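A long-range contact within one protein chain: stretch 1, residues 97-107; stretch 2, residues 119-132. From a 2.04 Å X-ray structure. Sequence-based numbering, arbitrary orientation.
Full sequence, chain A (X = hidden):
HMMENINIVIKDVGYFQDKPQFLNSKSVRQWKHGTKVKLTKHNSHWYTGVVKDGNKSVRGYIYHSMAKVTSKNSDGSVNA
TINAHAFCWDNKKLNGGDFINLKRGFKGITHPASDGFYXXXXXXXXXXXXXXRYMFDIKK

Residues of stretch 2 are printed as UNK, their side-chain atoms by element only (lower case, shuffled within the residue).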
ATOM      1  N   GLY A  97       9.450   3.906 -11.729  1.00 29.32           N
ATOM      2  CA  GLY A  97      10.645   3.087 -11.995  1.00 29.54           C
ATOM      3  C   GLY A  97      10.232   1.635 -12.137  1.00 26.40           C
ATOM      4  O   GLY A  97       9.135   1.362 -12.674  1.00 27.03           O
ATOM      5  N   ASP A  98      11.049   0.714 -11.659  1.00 29.47           N
ATOM      6  CA  ASP A  98      10.735  -0.729 -11.678  1.00 25.98           C
ATOM      7  C   ASP A  98      10.112  -1.054 -10.307  1.00 24.08           C
ATOM      8  O   ASP A  98      10.763  -0.846  -9.266  1.00 24.26           O
ATOM      9  CB  ASP A  98      12.003  -1.503 -12.026  1.00 28.28           C
ATOM     10  CG  ASP A  98      11.766  -2.922 -12.507  1.00 32.51           C
ATOM     11  OD1 ASP A  98      10.603  -3.304 -12.661  1.00 34.84           O
ATOM     12  OD2 ASP A  98      12.757  -3.639 -12.685  1.00 37.10           O
ATOM     13  N   PHE A  99       8.845  -1.476 -10.306  1.00 22.03           N
ATOM     14  CA  PHE A  99       8.147  -1.852  -9.061  1.00 22.03           C
ATOM     15  C   PHE A  99       7.424  -3.171  -9.311  1.00 20.98           C
ATOM     16  O   PHE A  99       7.053  -3.447 -10.458  1.00 21.47           O
ATOM     17  CB  PHE A  99       7.246  -0.711  -8.586  1.00 24.24           C
ATOM     18  CG  PHE A  99       6.114  -0.350  -9.516  1.00 26.53           C
ATOM     19  CD1 PHE A  99       4.913  -1.054  -9.480  1.00 27.69           C
ATOM     20  CD2 PHE A  99       6.237   0.671 -10.440  1.00 28.62           C
ATOM     21  CE1 PHE A  99       3.855  -0.685 -10.307  1.00 29.52           C
ATOM     22  CE2 PHE A  99       5.199   1.004 -11.298  1.00 30.57           C
ATOM     23  CZ  PHE A  99       3.996   0.344 -11.209  1.00 29.49           C
ATOM     24  N   ILE A 100       7.250  -3.934  -8.241  1.00 17.70           N
ATOM     25  CA  ILE A 100       6.595  -5.277  -8.264  1.00 19.19           C
ATOM     26  C   ILE A 100       5.382  -5.222  -7.332  1.00 16.95           C
ATOM     27  O   ILE A 100       5.536  -4.791  -6.183  1.00 16.38           O
ATOM     28  CB  ILE A 100       7.600  -6.363  -7.853  1.00 19.01           C
ATOM     29  CG1 ILE A 100       8.843  -6.360  -8.773  1.00 20.31           C
ATOM     30  CG2 ILE A 100       6.922  -7.716  -7.807  1.00 21.23           C
ATOM     31  CD1 ILE A 100       9.987  -7.231  -8.258  1.00 19.98           C
ATOM     32  N   ASN A 101       4.237  -5.662  -7.846  1.00 16.39           N
ATOM     33  CA  ASN A 101       2.992  -5.903  -7.081  1.00 18.36           C
ATOM     34  C   ASN A 101       3.231  -7.144  -6.211  1.00 18.43           C
ATOM     35  O   ASN A 101       3.423  -8.223  -6.793  1.00 18.14           O
ATOM     36  CB  ASN A 101       1.797  -6.047  -8.030  1.00 17.69           C
ATOM     37  CG  ASN A 101       0.489  -6.255  -7.288  1.00 18.51           C
ATOM     38  OD1 ASN A 101       0.441  -7.061  -6.367  1.00 19.71           O
ATOM     39  ND2 ASN A 101      -0.574  -5.549  -7.670  1.00 19.46           N
ATOM     40  N   LEU A 102       3.289  -6.995  -4.885  1.00 17.97           N
ATOM     41  CA  LEU A 102       3.391  -8.133  -3.948  1.00 18.05           C
ATOM     42  C   LEU A 102       1.981  -8.534  -3.477  1.00 20.03           C
ATOM     43  O   LEU A 102       1.280  -7.702  -2.861  1.00 17.55           O
ATOM     44  CB  LEU A 102       4.289  -7.740  -2.782  1.00 19.18           C
ATOM     45  CG  LEU A 102       5.713  -7.345  -3.167  1.00 20.97           C
ATOM     46  CD1 LEU A 102       6.521  -6.892  -1.950  1.00 22.09           C
ATOM     47  CD2 LEU A 102       6.428  -8.506  -3.828  1.00 21.77           C
ATOM     48  N   LYS A 103       1.595  -9.780  -3.729  1.00 20.16           N
ATOM     49  CA  LYS A 103       0.263 -10.335  -3.364  1.00 22.94           C
ATOM     50  C   LYS A 103       0.071 -10.226  -1.860  1.00 17.78           C
ATOM     51  O   LYS A 103       1.068 -10.359  -1.100  1.00 14.77           O
ATOM     52  CB  LYS A 103       0.123 -11.784  -3.862  1.00 28.59           C
ATOM     53  CG  LYS A 103      -1.112 -12.073  -4.670  1.00 41.47           C
ATOM     54  CD  LYS A 103      -1.422 -13.570  -4.836  1.00 51.11           C
ATOM     55  CE  LYS A 103      -2.611 -13.734  -5.753  1.00 54.98           C
ATOM     56  NZ  LYS A 103      -3.881 -13.260  -5.142  1.00 57.16           N
ATOM     57  N   ARG A 104      -1.161  -9.960  -1.416  1.00 18.47           N
ATOM     58  CA  ARG A 104      -1.474 -10.040   0.037  1.00 19.15           C
ATOM     59  C   ARG A 104      -0.958 -11.388   0.552  1.00 18.68           C
ATOM     60  O   ARG A 104      -1.158 -12.363  -0.138  1.00 15.17           O
ATOM     61  CB  ARG A 104      -2.971  -9.859   0.293  1.00 20.66           C
ATOM     62  CG  ARG A 104      -3.848 -10.873  -0.420  1.00 23.74           C
ATOM     63  CD  ARG A 104      -5.285 -10.350  -0.372  1.00 27.77           C
ATOM     64  NE  ARG A 104      -6.220 -11.434  -0.010  1.00 35.03           N
ATOM     65  CZ  ARG A 104      -6.944 -12.084  -0.860  1.00 38.38           C
ATOM     66  NH1 ARG A 104      -6.947 -11.739  -2.145  1.00 49.52           N
ATOM     67  NH2 ARG A 104      -7.729 -13.042  -0.425  1.00 40.55           N
ATOM     68  N   GLY A 105      -0.307 -11.402   1.705  1.00 20.60           N
ATOM     69  CA  GLY A 105       0.222 -12.630   2.326  1.00 21.86           C
ATOM     70  C   GLY A 105       1.549 -13.088   1.738  1.00 22.65           C
ATOM     71  O   GLY A 105       2.059 -14.102   2.211  1.00 20.23           O
ATOM     72  N   PHE A 106       2.125 -12.369   0.774  1.00 22.28           N
ATOM     73  CA  PHE A 106       3.487 -12.664   0.245  1.00 20.54           C
ATOM     74  C   PHE A 106       4.452 -12.873   1.412  1.00 18.75           C
ATOM     75  O   PHE A 106       4.517 -11.998   2.289  1.00 18.22           O
ATOM     76  CB  PHE A 106       3.997 -11.541  -0.666  1.00 20.77           C
ATOM     77  CG  PHE A 106       5.344 -11.812  -1.298  1.00 21.03           C
ATOM     78  CD1 PHE A 106       5.429 -12.516  -2.490  1.00 23.62           C
ATOM     79  CD2 PHE A 106       6.518 -11.375  -0.695  1.00 21.98           C
ATOM     80  CE1 PHE A 106       6.665 -12.790  -3.070  1.00 26.66           C
ATOM     81  CE2 PHE A 106       7.746 -11.628  -1.282  1.00 23.15           C
ATOM     82  CZ  PHE A 106       7.821 -12.343  -2.464  1.00 24.09           C
ATOM     83  N   LYS A 107       5.185 -13.981   1.399  1.00 19.09           N
ATOM     84  CA  LYS A 107       6.182 -14.323   2.447  1.00 22.35           C
ATOM     85  C   LYS A 107       7.576 -13.964   1.929  1.00 21.73           C
ATOM     86  O   LYS A 107       7.947 -14.441   0.859  1.00 21.96           O
ATOM     87  CB  LYS A 107       6.092 -15.814   2.812  1.00 24.48           C
ATOM     88  CG  LYS A 107       4.720 -16.305   3.295  1.00 27.99           C
ATOM     89  CD  LYS A 107       4.200 -15.525   4.484  1.00 31.68           C
ATOM     90  CE  LYS A 107       2.921 -16.075   5.102  1.00 35.41           C
ATOM     91  NZ  LYS A 107       1.712 -15.803   4.280  1.00 31.98           N
ATOM     92  N   UNK A 119      15.314  -4.105   2.365  1.00 15.90           N
ATOM     93  CA  UNK A 119      15.777  -4.668   1.105  1.00 16.52           C
ATOM     94  C   UNK A 119      15.216  -6.064   0.846  1.00 15.52           C
ATOM     95  O   UNK A 119      15.177  -6.893   1.751  1.00 15.23           O
ATOM     96  c   UNK A 119      16.346  -4.114   3.414  1.00 16.76           C
ATOM     97  c   UNK A 119      17.456  -4.929   2.804  1.00 16.65           C
ATOM     98  c   UNK A 119      17.300  -4.708   1.290  1.00 16.30           C
ATOM     99  N   UNK A 120      14.792  -6.283  -0.391  1.00 16.39           N
ATOM    100  CA  UNK A 120      14.310  -7.595  -0.887  1.00 16.94           C
ATOM    101  C   UNK A 120      15.221  -7.964  -2.064  1.00 18.11           C
ATOM    102  O   UNK A 120      15.170  -7.247  -3.114  1.00 18.10           O
ATOM    103  c   UNK A 120      12.857  -7.510  -1.346  1.00 17.12           C
ATOM    104  c   UNK A 120      11.834  -8.213   0.812  1.00 18.54           C
ATOM    105  c   UNK A 120      10.440  -6.965  -0.831  1.00 20.20           C
ATOM    106  c   UNK A 120      11.851  -7.152  -0.257  1.00 19.45           C
ATOM    107  N   UNK A 121      15.997  -9.036  -1.888  1.00 18.42           N
ATOM    108  CA  UNK A 121      16.823  -9.608  -2.963  1.00 24.02           C
ATOM    109  C   UNK A 121      16.009 -10.713  -3.650  1.00 25.03           C
ATOM    110  O   UNK A 121      15.749 -11.759  -3.016  1.00 29.30           O
ATOM    111  c   UNK A 121      20.539 -11.638  -5.736  1.00 42.23           C
ATOM    112  c   UNK A 121      18.983 -10.697  -3.585  1.00 37.34           C
ATOM    113  c   UNK A 121      20.527 -10.284  -5.417  1.00 43.33           C
ATOM    114  c   UNK A 121      18.148 -10.163  -2.435  1.00 27.60           C
ATOM    115  c   UNK A 121      19.718  -9.822  -4.383  1.00 41.35           C
ATOM    116  c   UNK A 121      19.005 -12.045  -3.933  1.00 39.58           C
ATOM    117  o   UNK A 121      21.317 -12.107  -6.770  1.00 39.34           O
ATOM    118  c   UNK A 121      19.749 -12.515  -5.003  1.00 39.40           C
ATOM    119  N   UNK A 122      15.668 -10.511  -4.915  1.00 24.45           N
ATOM    120  CA  UNK A 122      14.948 -11.508  -5.759  1.00 32.85           C
ATOM    121  C   UNK A 122      15.978 -12.302  -6.591  1.00 30.94           C
ATOM    122  O   UNK A 122      16.654 -11.686  -7.400  1.00 29.70           O
ATOM    123  c   UNK A 122      12.721 -10.291  -5.877  1.00 35.73           C
ATOM    124  c   UNK A 122      10.623 -10.744  -4.782  1.00 43.41           C
ATOM    125  c   UNK A 122      12.614  -8.977  -5.471  1.00 32.42           C
ATOM    126  c   UNK A 122      13.932 -10.774  -6.631  1.00 34.29           C
ATOM    127  c   UNK A 122      10.520  -9.422  -4.406  1.00 38.70           C
ATOM    128  c   UNK A 122      11.497  -8.532  -4.764  1.00 35.08           C
ATOM    129  c   UNK A 122      11.724 -11.179  -5.506  1.00 41.27           C
ATOM    130  N   UNK A 123      16.134 -13.600  -6.346  1.00 34.67           N
ATOM    131  CA  UNK A 123      17.010 -14.534  -7.097  1.00 43.37           C
ATOM    132  C   UNK A 123      16.902 -14.296  -8.620  1.00 47.31           C
ATOM    133  O   UNK A 123      17.947 -13.991  -9.239  1.00 47.76           O
ATOM    134  c   UNK A 123      16.662 -15.960  -6.741  1.00 47.64           C
ATOM    135  N   UNK A 124      15.695 -14.362  -9.185  1.00 43.13           N
ATOM    136  CA  UNK A 124      15.461 -14.244 -10.658  1.00 43.10           C
ATOM    137  C   UNK A 124      15.916 -12.874 -11.189  1.00 39.10           C
ATOM    138  O   UNK A 124      16.224 -12.764 -12.361  1.00 40.38           O
ATOM    139  c   UNK A 124      14.020 -14.485 -10.992  1.00 40.96           C
ATOM    140  o   UNK A 124      13.226 -13.459 -10.419  1.00 44.79           O
ATOM    141  N   UNK A 125      15.952 -11.859 -10.345  1.00 41.54           N
ATOM    142  CA  UNK A 125      16.367 -10.468 -10.703  1.00 43.21           C
ATOM    143  C   UNK A 125      17.816 -10.319 -10.217  1.00 41.35           C
ATOM    144  O   UNK A 125      18.257 -11.177  -9.420  1.00 44.50           O
ATOM    145  n   UNK A 125      11.583  -7.458 -11.672  1.00 44.19           N
ATOM    146  c   UNK A 125      12.847  -7.318 -12.095  1.00 46.20           C
ATOM    147  n   UNK A 125      13.739  -8.309 -11.973  1.00 49.60           N
ATOM    148  n   UNK A 125      13.256  -6.178 -12.640  1.00 36.45           N
ATOM    149  c   UNK A 125      13.988  -9.780 -10.065  1.00 45.86           C
ATOM    150  c   UNK A 125      13.459  -9.627 -11.456  1.00 44.42           C
ATOM    151  c   UNK A 125      15.460  -9.440 -10.012  1.00 45.45           C
ATOM    152  N   UNK A 126      18.575  -9.362 -10.705  1.00 40.93           N
ATOM    153  CA  UNK A 126      19.949  -9.133 -10.176  1.00 41.56           C
ATOM    154  C   UNK A 126      19.944  -7.762  -9.497  1.00 36.00           C
ATOM    155  O   UNK A 126      20.908  -6.980  -9.631  1.00 33.92           O
ATOM    156  c   UNK A 126      20.663  -8.460 -12.533  1.00 52.37           C
ATOM    157  n   UNK A 126      21.877  -8.355 -16.131  1.00 69.22           N
ATOM    158  c   UNK A 126      20.901  -8.329 -15.023  1.00 58.56           C
ATOM    159  c   UNK A 126      21.528  -8.802 -13.728  1.00 54.49           C
ATOM    160  c   UNK A 126      20.973  -9.287 -11.299  1.00 47.22           C
ATOM    161  N   UNK A 127      18.895  -7.485  -8.750  1.00 35.10           N
ATOM    162  CA  UNK A 127      18.661  -6.146  -8.179  1.00 31.81           C
ATOM    163  C   UNK A 127      17.962  -6.207  -6.839  1.00 27.80           C
ATOM    164  O   UNK A 127      17.147  -7.120  -6.685  1.00 30.39           O
ATOM    165  c   UNK A 127      17.621  -5.487  -9.054  1.00 33.59           C
ATOM    166  n   UNK A 127      15.412  -2.673 -11.846  1.00 32.86           N
ATOM    167  c   UNK A 127      17.162  -3.301 -10.375  1.00 31.04           C
ATOM    168  c   UNK A 127      18.086  -4.167  -9.589  1.00 31.48           C
ATOM    169  c   UNK A 127      15.973  -3.844 -11.134  1.00 31.43           C
ATOM    170  N   UNK A 128      18.222  -5.204  -6.017  1.00 23.46           N
ATOM    171  CA  UNK A 128      17.567  -5.002  -4.712  1.00 25.09           C
ATOM    172  C   UNK A 128      16.271  -4.217  -4.956  1.00 20.61           C
ATOM    173  O   UNK A 128      16.338  -3.182  -5.660  1.00 18.49           O
ATOM    174  c   UNK A 128      18.486  -4.244  -3.749  1.00 26.31           C
ATOM    175  o   UNK A 128      19.736  -4.929  -3.742  1.00 29.18           O
ATOM    176  c   UNK A 128      17.901  -4.183  -2.354  1.00 27.36           C
ATOM    177  N   UNK A 129      15.158  -4.679  -4.396  1.00 18.25           N
ATOM    178  CA  UNK A 129      13.929  -3.863  -4.283  1.00 17.11           C
ATOM    179  C   UNK A 129      13.764  -3.448  -2.819  1.00 16.96           C
ATOM    180  O   UNK A 129      14.427  -4.015  -1.926  1.00 15.20           O
ATOM    181  c   UNK A 129      13.638  -5.653  -6.965  1.00 18.66           C
ATOM    182  c   UNK A 129      13.696  -5.745  -8.344  1.00 18.78           C
ATOM    183  c   UNK A 129      11.956  -3.959  -7.167  1.00 19.80           C
ATOM    184  c   UNK A 129      12.868  -4.967  -9.124  1.00 19.39           C
ATOM    185  c   UNK A 129      12.734  -4.619  -4.859  1.00 17.11           C
ATOM    186  c   UNK A 129      11.985  -4.087  -8.547  1.00 20.28           C
ATOM    187  c   UNK A 129      12.766  -4.757  -6.352  1.00 17.79           C
ATOM    188  N   UNK A 130      12.930  -2.428  -2.594  1.00 17.36           N
ATOM    189  CA  UNK A 130      12.725  -1.837  -1.250  1.00 18.22           C
ATOM    190  C   UNK A 130      11.231  -1.809  -0.945  1.00 16.73           C
ATOM    191  O   UNK A 130      10.423  -1.509  -1.852  1.00 15.54           O
ATOM    192  c   UNK A 130      17.091  -0.848  -0.813  1.00 20.21           C
ATOM    193  o   UNK A 130      18.858  -0.516  -2.384  1.00 24.44           O
ATOM    194  c   UNK A 130      15.735  -0.810  -0.527  1.00 20.19           C
ATOM    195  c   UNK A 130      13.340  -0.434  -1.191  1.00 19.54           C
ATOM    196  c   UNK A 130      16.630  -0.135  -3.056  1.00 21.58           C
ATOM    197  c   UNK A 130      14.814  -0.435  -1.493  1.00 19.85           C
ATOM    198  c   UNK A 130      15.274  -0.090  -2.754  1.00 20.35           C
ATOM    199  c   UNK A 130      17.536  -0.473  -2.075  1.00 21.10           C
ATOM    200  N   UNK A 131      10.916  -2.129   0.311  1.00 16.88           N
ATOM    201  CA  UNK A 131       9.531  -2.112   0.855  1.00 17.53           C
ATOM    202  C   UNK A 131       9.573  -1.320   2.160  1.00 17.99           C
ATOM    203  O   UNK A 131      10.431  -1.539   3.008  1.00 18.76           O
ATOM    204  c   UNK A 131       7.484  -3.505   1.387  1.00 19.95           C
ATOM    205  c   UNK A 131       9.804  -4.381   1.953  1.00 16.42           C
ATOM    206  c   UNK A 131       6.799  -4.877   1.370  1.00 20.89           C
ATOM    207  c   UNK A 131       8.968  -3.540   1.000  1.00 18.27           C
ATOM    208  N   UNK A 132       8.645  -0.361   2.358  1.00 17.89           N
ATOM    209  CA  UNK A 132       8.552   0.366   3.627  1.00 17.31           C
ATOM    210  C   UNK A 132       7.901  -0.495   4.723  1.00 19.25           C
ATOM    211  O   UNK A 132       7.120  -1.398   4.418  1.00 18.33           O
ATOM    212  c   UNK A 132       7.696   1.574   3.245  1.00 17.81           C
ATOM    213  c   UNK A 132       6.790   1.046   2.147  1.00 17.77           C
ATOM    214  c   UNK A 132       7.638   0.069   1.374  1.00 18.30           C
TER

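At position 119 three carbons close a ring onto the backbone N, out of reach of stretch 1; this is Pro119. Position 120 carries four carbons forked at the second, and one tip approaches the side chain of Leu102. It is Leu120, whose CD1 lies 4.1 Å from Leu102 CD1. At 121, one carbon leads to a six-carbon ring bearing an oxygen, remote from stretch 1: Tyr121.

Position 122 has one carbon and an unsubstituted six-carbon ring, touching Ile100, Leu102 and Phe106, and is therefore Phe122. Ile100 CD1 sits over one face of this ring, 4.0 Å from Phe122 CE2, while Phe106 CZ meets its edge, 4.0 Å from Phe122 CE1. A single carbon at 123, without contact to stretch 1, gives Ala123, and a carbon followed by one oxygen at 124, likewise without contact, gives Ser124.

At 125 three carbons run into a nitrogen and then a carbon holding two more nitrogens, a planar group that reaches the Asp98 carboxylate. This is Arg125. A type I turn from Phe122 to Arg125, with a weak bond of 3.0 Å from Arg125 N to Phe122 O, brings the chain round. At 126 four carbons in a row end in a nitrogen, clear of stretch 1: Lys126. Position 127 has the same chain, but its nitrogen reaches the Asp98 carboxylate: Lys127.

Position 128, one carbon carrying an oxygen and a carbon, makes no contact and is Thr128. At 129 a carbon and a plain six-carbon ring lie beside Asp98 and beneath the tip of Ile100, identifying Phe129. Position 130 has one carbon and a six-carbon ring bearing one oxygen, out of reach of stretch 1: Tyr130. Four carbons at 131, forked at the first, send their two-carbon arm to Leu102; this is Ile131, with CD1 3.9 Å from Leu102 CD1. Three carbons closing onto N at 132, beyond reach, make Pro132.

The contact joins a charged end to an apolar body. Asp98 OD2 accepts hydrogen bonds within salt bridges from Arg125 NH2 at 2.6 Å and Lys127 NZ at 2.9 Å, so one carboxylate oxygen gathers two cationic side chains. Next to it, Ile100 CD1 stands 3.7 Å from the Phe129 ring centroid, 11° off the normal, in a CH-pi contact. Ile100 and Leu102, alternate residues of a strand, both direct CA-to-CB toward stretch 2, whose Leu120 and Phe129 are paired by backbone hydrogen bonds. No backbone hydrogen bond links the two stretches; side chains dominate the packing across 424 Å² of buried surface.

Stretch 2 119-132: PLYFASRKKTFYIP
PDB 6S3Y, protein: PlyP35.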